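Local coordinates for hypothetical protein (Corynebacterium diphtheriae, PDB 2P4G), which probably acts as an NADP-dependent pyrimidine reductase of the RibD C-terminal family, perhaps in riboflavin biosynthesis, at residues A[55-67]-A[246-258]. Numbering follows the deposited sequence.
Sequences GPMGDQTDADLLI and LSSSPNGLIFSRY. With EDO (1,2-ethanediol), chain J.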
ATOM      1  N   GLY A  55       4.240  -8.621 -12.749  1.00 85.62           N
ATOM      2  CA  GLY A  55       3.335  -9.583 -13.429  1.00 86.97           C
ATOM      3  C   GLY A  55       2.667 -10.618 -12.533  1.00 88.56           C
ATOM      4  O   GLY A  55       1.443 -10.705 -12.488  1.00 88.84           O
ATOM      5  N   PRO A  56       3.474 -11.408 -11.809  1.00 89.63           N
ATOM      6  CA  PRO A  56       3.020 -12.424 -10.830  1.00 88.55           C
ATOM      7  C   PRO A  56       1.982 -11.987  -9.797  1.00 86.99           C
ATOM      8  O   PRO A  56       1.227 -12.825  -9.286  1.00 88.85           O
ATOM      9  CB  PRO A  56       4.327 -12.831 -10.126  1.00 88.02           C
ATOM     10  CG  PRO A  56       5.365 -12.686 -11.210  1.00 94.29           C
ATOM     11  CD  PRO A  56       4.944 -11.418 -11.963  1.00 90.41           C
HETATM   12  N   MSE A  57       1.964 -10.704  -9.454  1.00 84.72           N
HETATM   13  CA  MSE A  57       0.948 -10.185  -8.561  1.00 81.15           C
HETATM   14  C   MSE A  57      -0.397 -10.017  -9.256  1.00 78.29           C
HETATM   15  O   MSE A  57      -1.429 -10.098  -8.615  1.00 79.97           O
HETATM   16  CB  MSE A  57       1.403  -8.878  -7.934  1.00 80.00           C
HETATM   17  CG  MSE A  57       2.318  -9.117  -6.770  1.00 84.03           C
HETATM   18 SE   MSE A  57       2.514  -7.562  -5.698  0.75 83.44          SE
HETATM   19  CE  MSE A  57       3.612  -6.576  -7.046  1.00 71.79           C
ATOM     20  N   GLY A  58      -0.378  -9.803 -10.565  1.00 76.62           N
ATOM     21  CA  GLY A  58      -1.594  -9.546 -11.313  1.00 77.04           C
ATOM     22  C   GLY A  58      -2.338 -10.821 -11.590  1.00 78.10           C
ATOM     23  O   GLY A  58      -1.765 -11.906 -11.520  1.00 78.49           O
ATOM     24  N   ASP A  59      -3.627 -10.685 -11.877  1.00 79.76           N
ATOM     25  CA  ASP A  59      -4.434 -11.796 -12.376  1.00 78.95           C
ATOM     26  C   ASP A  59      -4.956 -11.382 -13.751  1.00 79.11           C
ATOM     27  O   ASP A  59      -4.477 -10.402 -14.326  1.00 80.13           O
ATOM     28  CB  ASP A  59      -5.555 -12.185 -11.391  1.00 79.11           C
ATOM     29  CG  ASP A  59      -6.600 -11.087 -11.201  1.00 78.95           C
ATOM     30  OD1 ASP A  59      -6.464  -9.995 -11.781  1.00 84.71           O
ATOM     31  OD2 ASP A  59      -7.562 -11.321 -10.448  1.00 79.48           O
ATOM     32  N   GLN A  60      -5.918 -12.128 -14.282  1.00 79.84           N
ATOM     33  CA  GLN A  60      -6.426 -11.862 -15.613  1.00 80.41           C
ATOM     34  C   GLN A  60      -7.211 -10.574 -15.668  1.00 78.02           C
ATOM     35  O   GLN A  60      -7.125  -9.854 -16.635  1.00 81.82           O
ATOM     36  CB  GLN A  60      -7.311 -13.014 -16.112  1.00 81.36           C
ATOM     37  CG  GLN A  60      -7.594 -12.919 -17.614  1.00 89.44           C
ATOM     38  CD  GLN A  60      -6.319 -12.759 -18.440  1.00 94.11           C
ATOM     39  OE1 GLN A  60      -5.442 -13.621 -18.403  1.00 97.92           O
ATOM     40  NE2 GLN A  60      -6.206 -11.645 -19.177  1.00 91.72           N
ATOM     41  N   THR A  61      -7.983 -10.290 -14.633  1.00 77.34           N
ATOM     42  CA  THR A  61      -8.767  -9.048 -14.586  1.00 75.15           C
ATOM     43  C   THR A  61      -7.824  -7.859 -14.733  1.00 73.93           C
ATOM     44  O   THR A  61      -8.001  -7.030 -15.609  1.00 72.18           O
ATOM     45  CB  THR A  61      -9.617  -8.974 -13.314  1.00 73.22           C
ATOM     46  OG1 THR A  61     -10.489 -10.124 -13.255  1.00 72.43           O
ATOM     47  CG2 THR A  61     -10.443  -7.721 -13.305  1.00 74.62           C
ATOM     48  N   ASP A  62      -6.779  -7.845 -13.912  1.00 74.75           N
ATOM     49  CA  ASP A  62      -5.748  -6.817 -13.948  1.00 73.88           C
ATOM     50  C   ASP A  62      -5.063  -6.692 -15.310  1.00 73.20           C
ATOM     51  O   ASP A  62      -4.828  -5.574 -15.775  1.00 71.83           O
ATOM     52  CB  ASP A  62      -4.694  -7.105 -12.872  1.00 74.45           C
ATOM     53  CG  ASP A  62      -3.694  -5.996 -12.732  1.00 76.56           C
ATOM     54  OD1 ASP A  62      -4.062  -4.892 -12.282  1.00 92.47           O
ATOM     55  OD2 ASP A  62      -2.539  -6.207 -13.101  1.00 88.47           O
ATOM     56  N   ALA A  63      -4.727  -7.824 -15.938  1.00 72.90           N
ATOM     57  CA  ALA A  63      -4.102  -7.802 -17.282  1.00 74.17           C
ATOM     58  C   ALA A  63      -5.072  -7.219 -18.310  1.00 74.16           C
ATOM     59  O   ALA A  63      -4.686  -6.432 -19.167  1.00 77.20           O
ATOM     60  CB  ALA A  63      -3.633  -9.237 -17.734  1.00 70.54           C
ATOM     61  N   ASP A  64      -6.328  -7.623 -18.220  1.00 73.68           N
ATOM     62  CA  ASP A  64      -7.393  -7.022 -19.013  1.00 75.31           C
ATOM     63  C   ASP A  64      -7.528  -5.519 -18.824  1.00 74.59           C
ATOM     64  O   ASP A  64      -7.750  -4.779 -19.767  1.00 76.49           O
ATOM     65  CB  ASP A  64      -8.724  -7.640 -18.633  1.00 77.86           C
ATOM     66  CG  ASP A  64      -8.828  -9.087 -19.015  1.00 87.70           C
ATOM     67  OD1 ASP A  64      -7.859  -9.623 -19.619  1.00100.53           O
ATOM     68  OD2 ASP A  64      -9.890  -9.686 -18.710  1.00100.90           O
ATOM     69  N   LEU A  65      -7.436  -5.066 -17.593  1.00 76.09           N
ATOM     70  CA  LEU A  65      -7.532  -3.637 -17.306  1.00 77.36           C
ATOM     71  C   LEU A  65      -6.359  -2.868 -17.922  1.00 76.73           C
ATOM     72  O   LEU A  65      -6.532  -1.775 -18.447  1.00 79.10           O
ATOM     73  CB  LEU A  65      -7.582  -3.407 -15.785  1.00 75.97           C
ATOM     74  CG  LEU A  65      -7.775  -1.972 -15.317  1.00 76.18           C
ATOM     75  CD1 LEU A  65      -9.103  -1.489 -15.816  1.00 70.07           C
ATOM     76  CD2 LEU A  65      -7.664  -1.888 -13.775  1.00 76.86           C
ATOM     77  N   LEU A  66      -5.164  -3.424 -17.858  1.00 74.95           N
ATOM     78  CA  LEU A  66      -4.061  -2.779 -18.551  1.00 77.18           C
ATOM     79  C   LEU A  66      -4.401  -2.610 -20.024  1.00 76.23           C
ATOM     80  O   LEU A  66      -4.206  -1.540 -20.580  1.00 76.15           O
ATOM     81  CB  LEU A  66      -2.758  -3.570 -18.425  1.00 78.81           C
ATOM     82  CG  LEU A  66      -1.582  -2.917 -17.717  1.00 89.31           C
ATOM     83  CD1 LEU A  66      -0.344  -3.819 -17.907  1.00 91.36           C
ATOM     84  CD2 LEU A  66      -1.313  -1.495 -18.233  1.00 86.90           C
ATOM     85  N   ILE A  67      -4.906  -3.676 -20.652  1.00 76.90           N
ATOM     86  CA  ILE A  67      -5.253  -3.633 -22.076  1.00 76.60           C
ATOM     87  C   ILE A  67      -6.351  -2.605 -22.336  1.00 75.96           C
ATOM     88  O   ILE A  67      -6.288  -1.860 -23.313  1.00 76.60           O
ATOM     89  CB  ILE A  67      -5.686  -5.016 -22.605  1.00 76.78           C
ATOM     90  CG1 ILE A  67      -4.504  -5.986 -22.583  1.00 80.18           C
ATOM     91  CG2 ILE A  67      -6.221  -4.924 -24.030  1.00 74.84           C
ATOM     92  CD1 ILE A  67      -3.303  -5.445 -23.186  1.00 72.56           C
ATOM     93  N   LEU A 246     -14.136   1.796  -7.176  1.00 73.18           N
ATOM     94  CA  LEU A 246     -13.578   0.718  -6.388  1.00 74.29           C
ATOM     95  C   LEU A 246     -14.223  -0.603  -6.776  1.00 75.29           C
ATOM     96  O   LEU A 246     -15.439  -0.705  -6.843  1.00 77.15           O
ATOM     97  CB  LEU A 246     -13.828   0.965  -4.913  1.00 74.79           C
ATOM     98  CG  LEU A 246     -13.316  -0.091  -3.943  1.00 74.91           C
ATOM     99  CD1 LEU A 246     -11.796  -0.169  -4.039  1.00 66.32           C
ATOM    100  CD2 LEU A 246     -13.800   0.260  -2.537  1.00 65.31           C
ATOM    101  N   SER A 247     -13.394  -1.617  -6.963  1.00 75.20           N
ATOM    102  CA  SER A 247     -13.839  -2.922  -7.389  1.00 77.38           C
ATOM    103  C   SER A 247     -12.812  -3.989  -6.960  1.00 76.30           C
ATOM    104  O   SER A 247     -11.705  -3.654  -6.540  1.00 74.12           O
ATOM    105  CB  SER A 247     -14.005  -2.889  -8.913  1.00 76.45           C
ATOM    106  OG  SER A 247     -14.146  -4.179  -9.437  1.00 87.06           O
ATOM    107  N   SER A 248     -13.193  -5.263  -7.056  1.00 76.72           N
ATOM    108  CA  SER A 248     -12.256  -6.374  -6.846  1.00 76.87           C
ATOM    109  C   SER A 248     -12.456  -7.524  -7.841  1.00 76.00           C
ATOM    110  O   SER A 248     -13.541  -7.689  -8.389  1.00 77.77           O
ATOM    111  CB  SER A 248     -12.372  -6.903  -5.408  1.00 77.15           C
ATOM    112  OG  SER A 248     -13.561  -7.653  -5.209  1.00 79.11           O
ATOM    113  N   SER A 249     -11.397  -8.300  -8.077  1.00 75.78           N
ATOM    114  CA  SER A 249     -11.463  -9.529  -8.886  1.00 73.94           C
ATOM    115  C   SER A 249     -11.816 -10.735  -8.020  1.00 74.04           C
ATOM    116  O   SER A 249     -11.789 -10.642  -6.790  1.00 76.00           O
ATOM    117  CB  SER A 249     -10.124  -9.781  -9.586  1.00 74.67           C
ATOM    118  OG  SER A 249      -9.108 -10.141  -8.680  1.00 74.70           O
ATOM    119  N   PRO A 250     -12.139 -11.884  -8.647  1.00 75.45           N
ATOM    120  CA  PRO A 250     -12.433 -13.077  -7.840  1.00 75.46           C
ATOM    121  C   PRO A 250     -11.213 -13.635  -7.111  1.00 75.26           C
ATOM    122  O   PRO A 250     -11.370 -14.409  -6.176  1.00 75.00           O
ATOM    123  CB  PRO A 250     -12.966 -14.093  -8.863  1.00 76.41           C
ATOM    124  CG  PRO A 250     -13.167 -13.325 -10.138  1.00 76.63           C
ATOM    125  CD  PRO A 250     -12.260 -12.161 -10.090  1.00 74.77           C
ATOM    126  N   ASN A 251     -10.019 -13.243  -7.548  1.00 74.89           N
ATOM    127  CA  ASN A 251      -8.781 -13.551  -6.838  1.00 74.17           C
ATOM    128  C   ASN A 251      -8.440 -12.565  -5.713  1.00 74.05           C
ATOM    129  O   ASN A 251      -7.387 -12.683  -5.098  1.00 77.30           O
ATOM    130  CB  ASN A 251      -7.637 -13.613  -7.833  1.00 71.18           C
ATOM    131  CG  ASN A 251      -7.847 -14.690  -8.878  1.00 74.68           C
ATOM    132  OD1 ASN A 251      -7.918 -14.406 -10.067  1.00 83.71           O
ATOM    133  ND2 ASN A 251      -7.967 -15.932  -8.434  1.00 69.08           N
ATOM    134  N   GLY A 252      -9.308 -11.592  -5.461  1.00 72.85           N
ATOM    135  CA  GLY A 252      -9.163 -10.708  -4.316  1.00 72.67           C
ATOM    136  C   GLY A 252      -8.261  -9.518  -4.559  1.00 72.55           C
ATOM    137  O   GLY A 252      -7.840  -8.853  -3.606  1.00 73.13           O
ATOM    138  N   LEU A 253      -7.971  -9.226  -5.824  1.00 70.05           N
ATOM    139  CA  LEU A 253      -7.240  -8.021  -6.157  1.00 69.68           C
ATOM    140  C   LEU A 253      -8.208  -6.856  -6.119  1.00 71.94           C
ATOM    141  O   LEU A 253      -9.350  -6.989  -6.560  1.00 73.18           O
ATOM    142  CB  LEU A 253      -6.594  -8.110  -7.544  1.00 72.65           C
ATOM    143  CG  LEU A 253      -5.279  -8.916  -7.692  1.00 66.71           C
ATOM    144  CD1 LEU A 253      -5.538 -10.398  -7.525  1.00 66.52           C
ATOM    145  CD2 LEU A 253      -4.613  -8.597  -9.051  1.00 66.20           C
ATOM    146  N   ILE A 254      -7.766  -5.727  -5.568  1.00 71.36           N
ATOM    147  CA  ILE A 254      -8.625  -4.532  -5.469  1.00 70.13           C
ATOM    148  C   ILE A 254      -8.202  -3.652  -6.622  1.00 71.30           C
ATOM    149  O   ILE A 254      -7.007  -3.512  -6.908  1.00 70.50           O
ATOM    150  CB  ILE A 254      -8.477  -3.751  -4.144  1.00 68.91           C
ATOM    151  CG1 ILE A 254      -8.753  -4.644  -2.938  1.00 68.57           C
ATOM    152  CG2 ILE A 254      -9.427  -2.526  -4.091  1.00 71.29           C
ATOM    153  CD1 ILE A 254      -8.366  -3.960  -1.600  1.00 65.97           C
ATOM    154  N   PHE A 255      -9.197  -3.106  -7.310  1.00 70.39           N
ATOM    155  CA  PHE A 255      -8.951  -2.163  -8.354  1.00 70.95           C
ATOM    156  C   PHE A 255      -9.563  -0.864  -7.898  1.00 69.85           C
ATOM    157  O   PHE A 255     -10.720  -0.835  -7.482  1.00 70.88           O
ATOM    158  CB  PHE A 255      -9.580  -2.618  -9.663  1.00 69.73           C
ATOM    159  CG  PHE A 255      -9.118  -3.959 -10.104  1.00 71.24           C
ATOM    160  CD1 PHE A 255      -7.872  -4.114 -10.692  1.00 73.25           C
ATOM    161  CD2 PHE A 255      -9.903  -5.070  -9.920  1.00 69.98           C
ATOM    162  CE1 PHE A 255      -7.441  -5.332 -11.088  1.00 67.95           C
ATOM    163  CE2 PHE A 255      -9.467  -6.302 -10.330  1.00 75.67           C
ATOM    164  CZ  PHE A 255      -8.236  -6.438 -10.916  1.00 71.15           C
ATOM    165  N   SER A 256      -8.777   0.204  -8.005  1.00 68.83           N
ATOM    166  CA  SER A 256      -9.160   1.518  -7.521  1.00 70.96           C
ATOM    167  C   SER A 256      -8.771   2.547  -8.575  1.00 69.88           C
ATOM    168  O   SER A 256      -7.729   2.434  -9.190  1.00 71.68           O
ATOM    169  CB  SER A 256      -8.447   1.831  -6.202  1.00 72.13           C
ATOM    170  OG  SER A 256      -7.053   1.960  -6.410  1.00 75.07           O
ATOM    171  N   ARG A 257      -9.642   3.522  -8.795  1.00 69.82           N
ATOM    172  CA  ARG A 257      -9.347   4.651  -9.619  1.00 68.20           C
ATOM    173  C   ARG A 257      -9.474   5.877  -8.742  1.00 69.87           C
ATOM    174  O   ARG A 257     -10.544   6.100  -8.117  1.00 70.33           O
ATOM    175  CB  ARG A 257     -10.343   4.762 -10.760  1.00 67.00           C
ATOM    176  CG  ARG A 257      -9.901   5.772 -11.808  1.00 73.23           C
ATOM    177  CD  ARG A 257     -10.889   5.875 -12.937  1.00 70.45           C
ATOM    178  NE  ARG A 257     -12.068   6.591 -12.516  1.00 67.71           N
ATOM    179  CZ  ARG A 257     -13.176   6.696 -13.241  1.00 69.89           C
ATOM    180  NH1 ARG A 257     -13.265   6.121 -14.423  1.00 73.64           N
ATOM    181  NH2 ARG A 257     -14.193   7.394 -12.763  1.00 71.47           N
ATOM    182  N   TYR A 258      -8.397   6.665  -8.708  1.00 70.84           N
ATOM    183  CA  TYR A 258      -8.343   7.935  -7.981  1.00 70.49           C
ATOM    184  C   TYR A 258      -8.076   9.109  -8.900  1.00 71.12           C
ATOM    185  O   TYR A 258      -7.336   8.993  -9.876  1.00 70.94           O
ATOM    186  CB  TYR A 258      -7.182   7.938  -7.007  1.00 69.36           C
ATOM    187  CG  TYR A 258      -7.234   6.918  -5.903  1.00 72.22           C
ATOM    188  CD1 TYR A 258      -7.874   7.207  -4.684  1.00 75.75           C
ATOM    189  CD2 TYR A 258      -6.592   5.680  -6.041  1.00 69.80           C
ATOM    190  CE1 TYR A 258      -7.888   6.281  -3.630  1.00 73.59           C
ATOM    191  CE2 TYR A 258      -6.609   4.736  -4.996  1.00 72.84           C
ATOM    192  CZ  TYR A 258      -7.245   5.053  -3.796  1.00 71.50           C
ATOM    193  OH  TYR A 258      -7.255   4.135  -2.785  1.00 73.16           O
TER
HETATM  194  C1  EDO J 278       0.299  -3.401 -13.628  1.00 57.09           C
HETATM  195  O1  EDO J 278      -1.101  -3.334 -13.375  1.00 63.27           O
HETATM  196  C2  EDO J 278       0.702  -2.007 -14.102  1.00 70.31           C
HETATM  197  O2  EDO J 278       2.133  -1.747 -14.089  1.00 82.44           O
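Helix 60-67 runs beside strand 254-258 with their axes 10.2 Å apart at closest approach and 27° from parallel, and its first turn touches both that strand and the turn that joins it to strand 246-248 in a beta hairpin. In this dihydrofolate-reductase-like fold the two strands end the mixed sheet within this chain, and the helix start packs on the inner strand and on the turn. At the junction, Asp59 is the N-cap of the helix and divides its carboxylate between the segments. Its OD1 accepts the backbone N of Asp62 at 3.0 Å, in a nearly straight bond (176°), while OD2 takes the hydroxyl OG of Ser249 at 2.6 Å on its syn side, tilted out of the carboxylate plane. Ser249 opens the type I turn that ends at Gly252, and its OG in turn accepts from Leu253 N, so helix cap and hairpin turn are coupled through one hydroxyl.

Phe255 projects its ring toward Thr61, Asp62 and Leu65. With OG1 of Thr61 beside its own N, CG2 extends opposite that N and meets the ring obliquely, 3.4 Å from CE2. Leu65 CD2 also comes in obliquely, beside CD1, one turn further along. Asp62 occupies the ring edge: CB lies in the ring plane, and the carboxylate is almost coplanar with the ring. Its OD1 is hydrogen-bonded to Thr215 OG1 of strand 211-217, the sheet neighbour of strand 254-258, and OD2 accepts a hydroxyl of 1,2-ethanediol, probably from the crystallisation liquor. Next to the Asp59 carboxylate, Leu253 directs CD2 to within 3.5 Å of the carbonyl O of Met57, a selenomethionine.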